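Local coordinates for proximal thread matrix protein 1 (Mytilus galloprovincialis, PDB 4CN8) that binds zinc and, with its two von Willebrand factor type A domains, probably serves as a matrix component of the proximal part of mussel threads, at residues D51-I56 with P163-I168; V58-S63 with V103-Q108; T144-V149 with H185-L190; I200-G205 with L222-F227. All coordinates share one frame; numbering follows the deposited sequence.

Contact 1: residues D51-I56 with P163-I168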
# COMPACT_ATOMS: atom_id res chain seq x y z
N ASP A 51 6.08 19.46 5.24
CA ASP A 51 5.30 20.47 5.92
C ASP A 51 3.96 19.92 6.39
O ASP A 51 3.20 20.61 7.05
CB ASP A 51 5.06 21.67 5.00
CG ASP A 51 6.23 21.94 4.08
OD1 ASP A 51 7.26 22.46 4.55
OD2 ASP A 51 6.12 21.64 2.87
N VAL A 52 3.66 18.67 6.04
CA VAL A 52 2.38 18.09 6.39
C VAL A 52 2.21 17.99 7.91
O VAL A 52 3.12 17.57 8.62
CB VAL A 52 2.19 16.69 5.77
CG1 VAL A 52 0.96 16.02 6.32
CG2 VAL A 52 2.08 16.79 4.26
N GLN A 53 1.05 18.39 8.39
CA GLN A 53 0.72 18.29 9.80
C GLN A 53 0.38 16.84 10.13
O GLN A 53 -0.42 16.21 9.43
CB GLN A 53 -0.47 19.20 10.12
CG GLN A 53 -0.23 20.13 11.30
CD GLN A 53 -1.26 21.23 11.39
OE1 GLN A 53 -2.39 21.00 11.84
NE2 GLN A 53 -0.89 22.44 10.97
N ALA A 54 0.99 16.31 11.18
CA ALA A 54 0.88 14.88 11.46
C ALA A 54 1.18 14.49 12.90
O ALA A 54 2.06 15.05 13.54
CB ALA A 54 1.80 14.11 10.52
N ASP A 55 0.43 13.50 13.37
CA ASP A 55 0.77 12.78 14.58
C ASP A 55 1.58 11.55 14.16
O ASP A 55 1.07 10.69 13.44
CB ASP A 55 -0.50 12.35 15.32
CG ASP A 55 -1.22 13.52 15.97
OD1 ASP A 55 -0.54 14.42 16.49
OD2 ASP A 55 -2.48 13.53 15.96
N ILE A 56 2.83 11.50 14.59
CA ILE A 56 3.76 10.47 14.13
C ILE A 56 4.26 9.59 15.27
O ILE A 56 4.89 10.07 16.21
CB ILE A 56 4.99 11.10 13.48
CG1 ILE A 56 4.57 11.92 12.25
CG2 ILE A 56 5.99 10.04 13.09
CD1 ILE A 56 5.62 12.92 11.80
N PRO A 163 -8.79 14.47 13.69
CA PRO A 163 -8.84 14.09 12.27
C PRO A 163 -8.28 15.15 11.32
O PRO A 163 -8.34 14.96 10.11
CB PRO A 163 -10.33 13.88 12.01
CG PRO A 163 -11.03 14.61 13.09
CD PRO A 163 -10.14 14.54 14.28
N ASP A 164 -7.73 16.23 11.86
CA ASP A 164 -7.11 17.27 11.04
C ASP A 164 -5.64 16.96 10.75
O ASP A 164 -5.01 17.63 9.92
CB ASP A 164 -7.22 18.62 11.75
CG ASP A 164 -8.18 19.56 11.05
OD1 ASP A 164 -8.35 19.45 9.82
OD2 ASP A 164 -8.77 20.42 11.74
N LYS A 165 -5.09 15.96 11.43
CA LYS A 165 -3.69 15.60 11.26
C LYS A 165 -3.53 14.18 10.76
O LYS A 165 -4.32 13.29 11.10
CB LYS A 165 -2.94 15.77 12.58
CG LYS A 165 -2.15 17.07 12.69
CD LYS A 165 -1.27 17.09 13.93
CE LYS A 165 -2.12 17.11 15.21
NZ LYS A 165 -1.28 17.29 16.43
N GLN A 166 -2.50 13.97 9.94
CA GLN A 166 -2.16 12.64 9.44
C GLN A 166 -1.68 11.76 10.59
O GLN A 166 -0.95 12.22 11.46
CB GLN A 166 -1.04 12.72 8.40
CG GLN A 166 -1.41 13.43 7.12
CD GLN A 166 -2.33 12.60 6.24
OE1 GLN A 166 -2.27 11.37 6.24
NE2 GLN A 166 -3.20 13.28 5.50
N LYS A 167 -2.09 10.51 10.58
CA LYS A 167 -1.58 9.54 11.52
C LYS A 167 -0.55 8.66 10.81
O LYS A 167 -0.86 7.96 9.85
CB LYS A 167 -2.71 8.69 12.10
CG LYS A 167 -3.64 9.46 13.04
CD LYS A 167 -5.00 8.79 13.15
CE LYS A 167 -5.78 9.25 14.38
NZ LYS A 167 -7.25 9.21 14.15
N ILE A 168 0.69 8.71 11.29
CA ILE A 168 1.79 7.97 10.68
C ILE A 168 2.48 7.07 11.70
O ILE A 168 2.72 7.47 12.84
CB ILE A 168 2.83 8.91 10.09
CG1 ILE A 168 2.20 9.82 9.03
CG2 ILE A 168 3.99 8.12 9.49
CD1 ILE A 168 3.10 10.94 8.57

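Contact 2: residues V58-S63 with V103-Q108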
# COMPACT_ATOMS: atom_id res chain seq x y z
N VAL A 58 6.70 6.36 16.24
CA VAL A 58 7.75 5.46 15.82
C VAL A 58 7.71 4.21 16.69
O VAL A 58 7.76 4.30 17.91
CB VAL A 58 9.15 6.11 15.92
CG1 VAL A 58 10.24 5.07 15.79
CG2 VAL A 58 9.31 7.16 14.84
N LEU A 59 7.60 3.06 16.05
CA LEU A 59 7.64 1.79 16.77
C LEU A 59 9.07 1.29 16.76
O LEU A 59 9.60 0.91 15.70
CB LEU A 59 6.68 0.80 16.11
CG LEU A 59 6.09 -0.36 16.93
CD1 LEU A 59 5.83 0.03 18.37
CD2 LEU A 59 4.79 -0.83 16.27
N PHE A 60 9.68 1.28 17.94
CA PHE A 60 11.13 1.14 18.13
C PHE A 60 11.46 -0.23 18.72
O PHE A 60 11.11 -0.52 19.86
CB PHE A 60 11.57 2.26 19.08
CG PHE A 60 13.07 2.42 19.22
CD1 PHE A 60 13.79 1.63 20.11
CD2 PHE A 60 13.75 3.41 18.53
CE1 PHE A 60 15.16 1.79 20.26
CE2 PHE A 60 15.12 3.58 18.68
CZ PHE A 60 15.82 2.78 19.54
N ASP A 61 12.15 -1.06 17.94
CA ASP A 61 12.52 -2.41 18.38
C ASP A 61 13.65 -2.36 19.42
O ASP A 61 14.73 -1.82 19.15
CB ASP A 61 12.96 -3.26 17.19
CG ASP A 61 13.13 -4.73 17.54
OD1 ASP A 61 13.20 -5.06 18.75
OD2 ASP A 61 13.22 -5.56 16.62
N ASP A 62 13.39 -2.91 20.60
CA ASP A 62 14.43 -3.02 21.63
C ASP A 62 14.70 -4.48 22.02
O ASP A 62 14.83 -4.81 23.19
CB ASP A 62 14.10 -2.16 22.86
CG ASP A 62 12.83 -2.58 23.58
OD1 ASP A 62 12.27 -3.65 23.27
OD2 ASP A 62 12.40 -1.83 24.48
N SER A 63 14.78 -5.36 21.02
CA SER A 63 15.08 -6.76 21.27
C SER A 63 16.56 -6.96 21.58
O SER A 63 17.41 -6.16 21.16
CB SER A 63 14.69 -7.61 20.06
OG SER A 63 15.68 -7.56 19.04
N VAL A 103 6.95 7.80 20.82
CA VAL A 103 7.77 6.63 20.59
C VAL A 103 7.36 5.48 21.48
O VAL A 103 7.15 5.64 22.68
CB VAL A 103 9.26 6.92 20.84
CG1 VAL A 103 10.06 5.63 20.79
CG2 VAL A 103 9.77 7.92 19.81
N VAL A 104 7.25 4.31 20.87
CA VAL A 104 6.86 3.11 21.58
C VAL A 104 7.92 2.05 21.38
O VAL A 104 8.28 1.72 20.25
CB VAL A 104 5.52 2.58 21.07
CG1 VAL A 104 5.15 1.31 21.81
CG2 VAL A 104 4.45 3.65 21.24
N GLN A 105 8.44 1.53 22.48
CA GLN A 105 9.42 0.48 22.44
C GLN A 105 8.71 -0.86 22.44
O GLN A 105 7.71 -1.05 23.14
CB GLN A 105 10.36 0.57 23.65
CG GLN A 105 11.16 1.86 23.71
CD GLN A 105 11.88 2.03 25.05
OE1 GLN A 105 11.84 3.11 25.64
NE2 GLN A 105 12.55 0.98 25.51
N PHE A 106 9.22 -1.80 21.66
CA PHE A 106 8.61 -3.12 21.60
C PHE A 106 9.67 -4.21 21.42
O PHE A 106 10.68 -4.02 20.74
CB PHE A 106 7.59 -3.18 20.46
CG PHE A 106 8.19 -3.41 19.11
CD1 PHE A 106 8.39 -4.70 18.65
CD2 PHE A 106 8.58 -2.36 18.32
CE1 PHE A 106 8.96 -4.92 17.42
CE2 PHE A 106 9.15 -2.58 17.09
CZ PHE A 106 9.34 -3.86 16.64
N SER A 107 9.42 -5.35 22.07
CA SER A 107 10.23 -6.55 21.90
C SER A 107 9.55 -7.67 22.69
O SER A 107 8.71 -8.40 22.16
CB SER A 107 11.67 -6.33 22.39
OG SER A 107 11.69 -5.89 23.73
N GLN A 108 9.93 -7.80 23.96
CA GLN A 108 9.17 -8.58 24.92
C GLN A 108 8.22 -7.62 25.62
O GLN A 108 8.63 -6.85 26.49
CB GLN A 108 10.09 -9.25 25.93
CG GLN A 108 9.36 -10.07 26.98
CD GLN A 108 10.31 -10.73 27.95
OE1 GLN A 108 11.52 -10.48 27.93
NE2 GLN A 108 9.77 -11.57 28.82

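Contact 3: residues T144-V149 with H185-L190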
# COMPACT_ATOMS: atom_id res chain seq x y z
N THR A 144 1.89 -7.08 19.06
CA THR A 144 1.62 -6.46 20.35
C THR A 144 1.94 -4.98 20.27
O THR A 144 1.19 -4.14 20.78
CB THR A 144 2.44 -7.11 21.45
OG1 THR A 144 2.35 -8.54 21.33
CG2 THR A 144 1.91 -6.69 22.81
N GLY A 145 3.05 -4.65 19.61
CA GLY A 145 3.44 -3.27 19.39
C GLY A 145 2.41 -2.50 18.59
O GLY A 145 2.06 -1.37 18.95
N LEU A 146 1.92 -3.09 17.51
CA LEU A 146 0.93 -2.43 16.66
C LEU A 146 -0.39 -2.23 17.39
O LEU A 146 -1.04 -1.18 17.25
CB LEU A 146 0.70 -3.25 15.40
CG LEU A 146 1.89 -3.26 14.44
CD1 LEU A 146 1.69 -4.32 13.39
CD2 LEU A 146 2.03 -1.92 13.79
N LYS A 147 -0.79 -3.23 18.17
CA LYS A 147 -2.01 -3.15 18.98
C LYS A 147 -1.95 -1.98 19.96
O LYS A 147 -2.91 -1.21 20.08
CB LYS A 147 -2.22 -4.46 19.74
CG LYS A 147 -3.50 -4.50 20.56
CD LYS A 147 -3.77 -5.91 21.10
CE LYS A 147 -5.03 -5.94 21.96
NZ LYS A 147 -5.32 -7.31 22.47
N HIS A 148 -0.81 -1.84 20.65
CA HIS A 148 -0.63 -0.76 21.61
C HIS A 148 -0.81 0.60 20.94
O HIS A 148 -1.44 1.50 21.49
CB HIS A 148 0.75 -0.84 22.27
CG HIS A 148 0.96 0.18 23.35
ND1 HIS A 148 0.84 -0.12 24.69
CD2 HIS A 148 1.26 1.50 23.28
CE1 HIS A 148 1.06 0.97 25.40
NE2 HIS A 148 1.32 1.97 24.58
N VAL A 149 -0.26 0.72 19.73
CA VAL A 149 -0.24 2.00 19.03
C VAL A 149 -1.63 2.50 18.67
O VAL A 149 -1.89 3.71 18.75
CB VAL A 149 0.59 1.91 17.74
CG1 VAL A 149 0.30 3.10 16.84
CG2 VAL A 149 2.07 1.84 18.08
N HIS A 185 -3.26 -8.67 11.40
CA HIS A 185 -4.58 -8.29 11.89
C HIS A 185 -4.55 -6.92 12.55
O HIS A 185 -5.38 -6.06 12.26
CB HIS A 185 -5.12 -9.33 12.87
CG HIS A 185 -6.42 -8.94 13.50
ND1 HIS A 185 -7.55 -8.67 12.76
CD2 HIS A 185 -6.77 -8.78 14.80
CE1 HIS A 185 -8.54 -8.35 13.58
NE2 HIS A 185 -8.09 -8.41 14.82
N GLU A 186 -3.58 -6.72 13.45
CA GLU A 186 -3.48 -5.46 14.17
C GLU A 186 -3.18 -4.35 13.17
O GLU A 186 -3.73 -3.25 13.25
CB GLU A 186 -2.39 -5.52 15.24
CG GLU A 186 -2.61 -6.63 16.27
CD GLU A 186 -3.91 -6.47 17.04
OE1 GLU A 186 -4.38 -5.32 17.20
OE2 GLU A 186 -4.46 -7.50 17.47
N ALA A 187 -2.30 -4.66 12.22
CA ALA A 187 -1.97 -3.72 11.18
C ALA A 187 -3.22 -3.36 10.38
O ALA A 187 -3.45 -2.19 10.07
CB ALA A 187 -0.92 -4.31 10.28
N HIS A 188 -4.02 -4.37 10.06
CA HIS A 188 -5.25 -4.17 9.31
C HIS A 188 -6.13 -3.12 9.98
O HIS A 188 -6.63 -2.20 9.33
CB HIS A 188 -6.02 -5.49 9.17
CG HIS A 188 -7.32 -5.36 8.45
ND1 HIS A 188 -7.40 -5.21 7.08
CD2 HIS A 188 -8.60 -5.36 8.90
CE1 HIS A 188 -8.67 -5.12 6.72
NE2 HIS A 188 -9.42 -5.21 7.81
N LYS A 189 -6.31 -3.24 11.29
CA LYS A 189 -7.18 -2.33 12.01
C LYS A 189 -6.59 -0.92 12.10
O LYS A 189 -7.30 0.07 11.88
CB LYS A 189 -7.47 -2.87 13.41
CG LYS A 189 -8.14 -4.24 13.39
CD LYS A 189 -8.23 -4.85 14.78
CE LYS A 189 -9.55 -4.51 15.45
NZ LYS A 189 -9.75 -3.05 15.69
N LEU A 190 -5.30 -0.83 12.42
CA LEU A 190 -4.57 0.44 12.38
C LEU A 190 -4.84 1.20 11.10
O LEU A 190 -5.28 2.35 11.12
CB LEU A 190 -3.08 0.17 12.44
CG LEU A 190 -2.36 0.40 13.76
CD1 LEU A 190 -0.93 -0.04 13.59
CD2 LEU A 190 -2.42 1.86 14.16

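Contact 4: residues I200-G205 with L222-F227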
# COMPACT_ATOMS: atom_id res chain seq x y z
N ILE A 200 10.40 -0.49 8.30
CA ILE A 200 11.82 -0.57 8.00
C ILE A 200 12.40 -1.85 8.57
O ILE A 200 12.20 -2.17 9.74
CB ILE A 200 12.59 0.60 8.59
CG1 ILE A 200 11.94 1.92 8.18
CG2 ILE A 200 14.05 0.54 8.16
CD1 ILE A 200 12.54 3.14 8.85
N GLY A 201 13.12 -2.59 7.73
CA GLY A 201 13.81 -3.79 8.17
C GLY A 201 15.32 -3.62 8.07
O GLY A 201 15.84 -3.21 7.03
N ILE A 202 16.02 -3.90 9.17
CA ILE A 202 17.47 -3.90 9.18
C ILE A 202 17.99 -5.32 9.35
O ILE A 202 17.46 -6.09 10.15
CB ILE A 202 18.03 -3.05 10.33
CG1 ILE A 202 17.62 -1.58 10.19
CG2 ILE A 202 19.54 -3.11 10.35
CD1 ILE A 202 16.33 -1.25 10.88
N GLY A 203 19.03 -5.68 8.59
CA GLY A 203 19.66 -6.98 8.73
C GLY A 203 19.12 -8.02 7.78
O GLY A 203 18.76 -7.70 6.64
N GLN A 204 19.07 -9.27 8.24
CA GLN A 204 18.54 -10.39 7.44
C GLN A 204 17.52 -11.25 8.20
O GLN A 204 16.88 -12.12 7.61
CB GLN A 204 19.68 -11.28 6.95
CG GLN A 204 20.82 -10.54 6.26
CD GLN A 204 20.38 -9.83 4.99
OE1 GLN A 204 19.35 -10.16 4.39
NE2 GLN A 204 21.17 -8.85 4.56
N GLY A 205 17.36 -10.98 9.49
CA GLY A 205 16.56 -11.83 10.36
C GLY A 205 15.08 -11.52 10.36
O GLY A 205 14.31 -12.21 11.04
N LEU A 222 10.86 -0.60 3.46
CA LEU A 222 12.24 -0.29 3.12
C LEU A 222 13.16 -1.22 3.90
O LEU A 222 12.84 -1.64 5.01
CB LEU A 222 12.54 1.16 3.47
CG LEU A 222 11.57 2.21 2.92
CD1 LEU A 222 11.86 3.57 3.51
CD2 LEU A 222 11.64 2.28 1.41
N THR A 223 14.30 -1.56 3.31
CA THR A 223 15.25 -2.46 3.95
C THR A 223 16.65 -1.89 3.86
O THR A 223 16.97 -1.13 2.96
CB THR A 223 15.25 -3.85 3.31
OG1 THR A 223 15.43 -3.73 1.89
CG2 THR A 223 13.96 -4.58 3.59
N THR A 224 17.49 -2.28 4.82
CA THR A 224 18.89 -1.88 4.80
C THR A 224 19.72 -3.00 5.44
O THR A 224 19.28 -3.63 6.41
CB THR A 224 19.13 -0.55 5.55
OG1 THR A 224 20.52 -0.20 5.50
CG2 THR A 224 18.68 -0.65 7.00
N ASN A 225 20.90 -3.24 4.90
CA ASN A 225 21.74 -4.32 5.39
C ASN A 225 22.16 -4.14 6.85
O ASN A 225 22.09 -5.08 7.63
CB ASN A 225 22.98 -4.49 4.52
CG ASN A 225 22.70 -5.28 3.26
OD1 ASN A 225 21.68 -5.98 3.16
ND2 ASN A 225 23.60 -5.20 2.29
N SER A 226 22.57 -2.93 7.21
CA SER A 226 23.08 -2.68 8.55
C SER A 226 22.51 -1.42 9.17
O SER A 226 21.90 -0.60 8.49
CB SER A 226 24.61 -2.57 8.51
OG SER A 226 25.02 -1.47 7.72
N PHE A 227 22.73 -1.26 10.47
CA PHE A 227 22.32 -0.06 11.18
C PHE A 227 23.17 1.13 10.74
O PHE A 227 22.72 2.27 10.78
CB PHE A 227 22.45 -0.27 12.68
CG PHE A 227 21.45 -1.24 13.24
CD1 PHE A 227 21.71 -2.60 13.22
CD2 PHE A 227 20.25 -0.79 13.76
CE1 PHE A 227 20.79 -3.49 13.73
CE2 PHE A 227 19.32 -1.68 14.27
CZ PHE A 227 19.59 -3.03 14.26

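Contact 1: residues D51-I56 with P163-I168
With CG of Asp55 set beside its own backbone N (chi1 -71°) and the Lys165 chain folded at chi3 (-66°), the two side chains cross at about a right angle and ammonium meets carboxylate. Lys165 NZ reaches the syn side of Asp55 OD1 at 3.0 Å, tilted 30° out of the carboxylate plane. Before it gets there, Lys165 lies across the backbone, its CG 3.6 Å from Ala54 N. Beneath this bridge strands 54-61 and 166-173 begin their parallel pairing in the central sheet of the first von Willebrand factor type A domain. Gln166 N donates to Gln53 O (3.1 Å), Asp55 N to Gln166 O (2.7 Å) and Ile168 N to Asp55 O (2.9 Å). On the face carrying Ala54, Ile56 and Ile168, the Ile168 CD1 methyl touches Ala54 CB at 3.9 Å and Ile56 CG1 at 4.1 Å. Ahead of the strands, Val52 CG1 meets Gln166 CG at 3.6 Å; Asp51, one residue earlier, is a zinc ligand with Glu49 and His446. Asp55 OD1 also accepts from Gln100 NE2, and Lys165 NZ donates to Gly98 O. The buried carboxylate is thus met by an ammonium and an amide N-H, which would be expected to favour its ionised form.

Contact 2: residues V58-S63 with V103-Q108
Asp61 rides over one face of the Phe106 ring: its CA stands 4.0 Å from the ring centroid in a CH-pi contact, and its carboxylate is stacked on the ring with the two planes 27° apart. Leu59 crosses the same ring at about a right angle, CG to Phe106 CD2 3.5 Å. The ring reaches this place because CG of Phe106 takes the crowded position between backbone N and carbonyl carbon (chi1 81°). On the other face of the sheet, Gln105 NE2 donates to the anti lone pair of Asp62 OD2 at 3.0 Å, the acceptor lying close to the amide plane while carboxylate and amide stand nearly perpendicular (89°). The same NE2 donates to Val133 O, and Arg135 forms a salt bridge with Asp62 OD2.

Outside this shell, the parallel pairing of strands 54-61 and 100-106 sets the register: Val104 N to Val58 O (3.0 Å), Phe60 N to Val104 O (2.7 Å), and, at the strand ends, Asp62 N to Phe106 O (2.9 Å). Asp61 OD1 then accepts from Ser63 N at 2.8 Å, an Asx turn, while Thr173 OG1 is hydrogen-bonded to Asp61 OD2. Asp61 and Ser63 belong to the DxSxS sequence of the metal-ion-dependent adhesion site, and with Ser65 and Asp174 they bind zinc. The carboxylate of this metal ligand is therefore held at both oxygens, OD1 by the turn and OD2 by Thr173, with an aromatic ring stacked against it, an arrangement likely to restrict its rotation at the metal.

Contact 3: residues T144-V149 with H185-L190
Leu146 and Leu190 join two neighbouring helices of the first von Willebrand factor type A domain, 142-153 and 183-192, whose segments run in the same general direction, 24° apart, with axes 8.6 Å from each other at closest approach. The Leu146 side chain enters between residues of the facing helix. Its CB meets Glu186 CB at 3.8 Å, one branch, CD1, comes to Ala187 CB at 4.1 Å, and the other, CD2, presses on Leu190 CD1 at 3.5 Å. Leu190 crosses Leu146 at about a right angle; its chi1 of -103° departs from a staggered value, and its second branch, CD2, touches Val149 CG1 at 4.0 Å.

In this alpha/beta fold, helices pack over a central, mostly parallel sheet, and the apolar residues of this seam also face it: Leu146 lies on Leu59 and Val149 on Ile57, both of strand 54-61. Strand 166-173 connects the two helices along the chain.

Farther from the sheet the seam turns polar. Lys147, extended throughout with CG opposite its backbone N (chi1 -177°), runs obliquely past the bent chain of Glu186, and Glu186 OE1 rests against Lys147 CB at 3.4 Å. The charged ends remain apart, Lys147 NZ being 5.1 Å from Glu186 OE2. Glu186 OE1 instead forms a salt bridge with Arg150 NE, one turn along from Leu146. With an alanine here the carboxylate is gone, and Arg150 would probably lose this salt bridge while the methylenes of Lys147 lost their cover. Leu190 also packs on the Arg150 side chain.

Contact 4: residues I200-G205 with L222-F227
Strands 195-202 and 221-224 run parallel, their short segments 17° apart, with Gly201 bonded through both its N and its O: Gly201 N to Leu222 O and Thr224 N to Gly201 O, each 2.9 Å, followed by Gly203 N to Thr224 O at 3.0 Å. Helix 208-214 joins them as a beta-alpha-beta unit at the sheet's edge. Gly203, at a positive phi, then turns the chain a corner.

Ile202 carries most of the side-chain contact. Its CG1 lies beside Thr224 CG2 at 3.5 Å, both side chains pointing the same way. With CG1 beside the backbone N (chi1 -62°), the CG2 branch lies opposite that N and lowers its methyl onto one face of Phe227, 3.7 Å from the ring centroid and 14° off the ring normal, a CH-pi contact. The same CG2 touches Ser226 C at 3.6 Å. Phe227 also packs on Ile66, Met76 and Met77, and the nearest atoms of its side chain and that of the zinc ligand Asp174 are about 4 Å apart. If a serine took its place, the Ile202 methyl would probably be left without its aromatic partner and a gap would open toward those methionines. Gln204 NE2 makes a weak bond to Asn225 OD1 at 3.2 Å. Between these segments, then, backbone hydrogen bonds and apolar and ring packing do most of the joining; the one side-chain polar bond is weak.

Overall arrangement
From the N terminus, strand 54-61 enters both contact 1, at its start, and contact 2, toward its end. Contact 2 closes first, pairing 58-63 with 103-108, and its loop lies wholly within the larger one that contact 1 closes at 163-168. Contact 3 opens inside that larger loop, at 144-149, and closes beyond it at 185-190, so contacts 1 and 3 cross. Contact 4 follows in series, closing a short loop at the sheet's edge. Contacts 1, 2 and 4 join strands of one sheet, while contact 3 joins two helices and touches contact 2 where Leu59 packs on Gly145 and Val104 on His148.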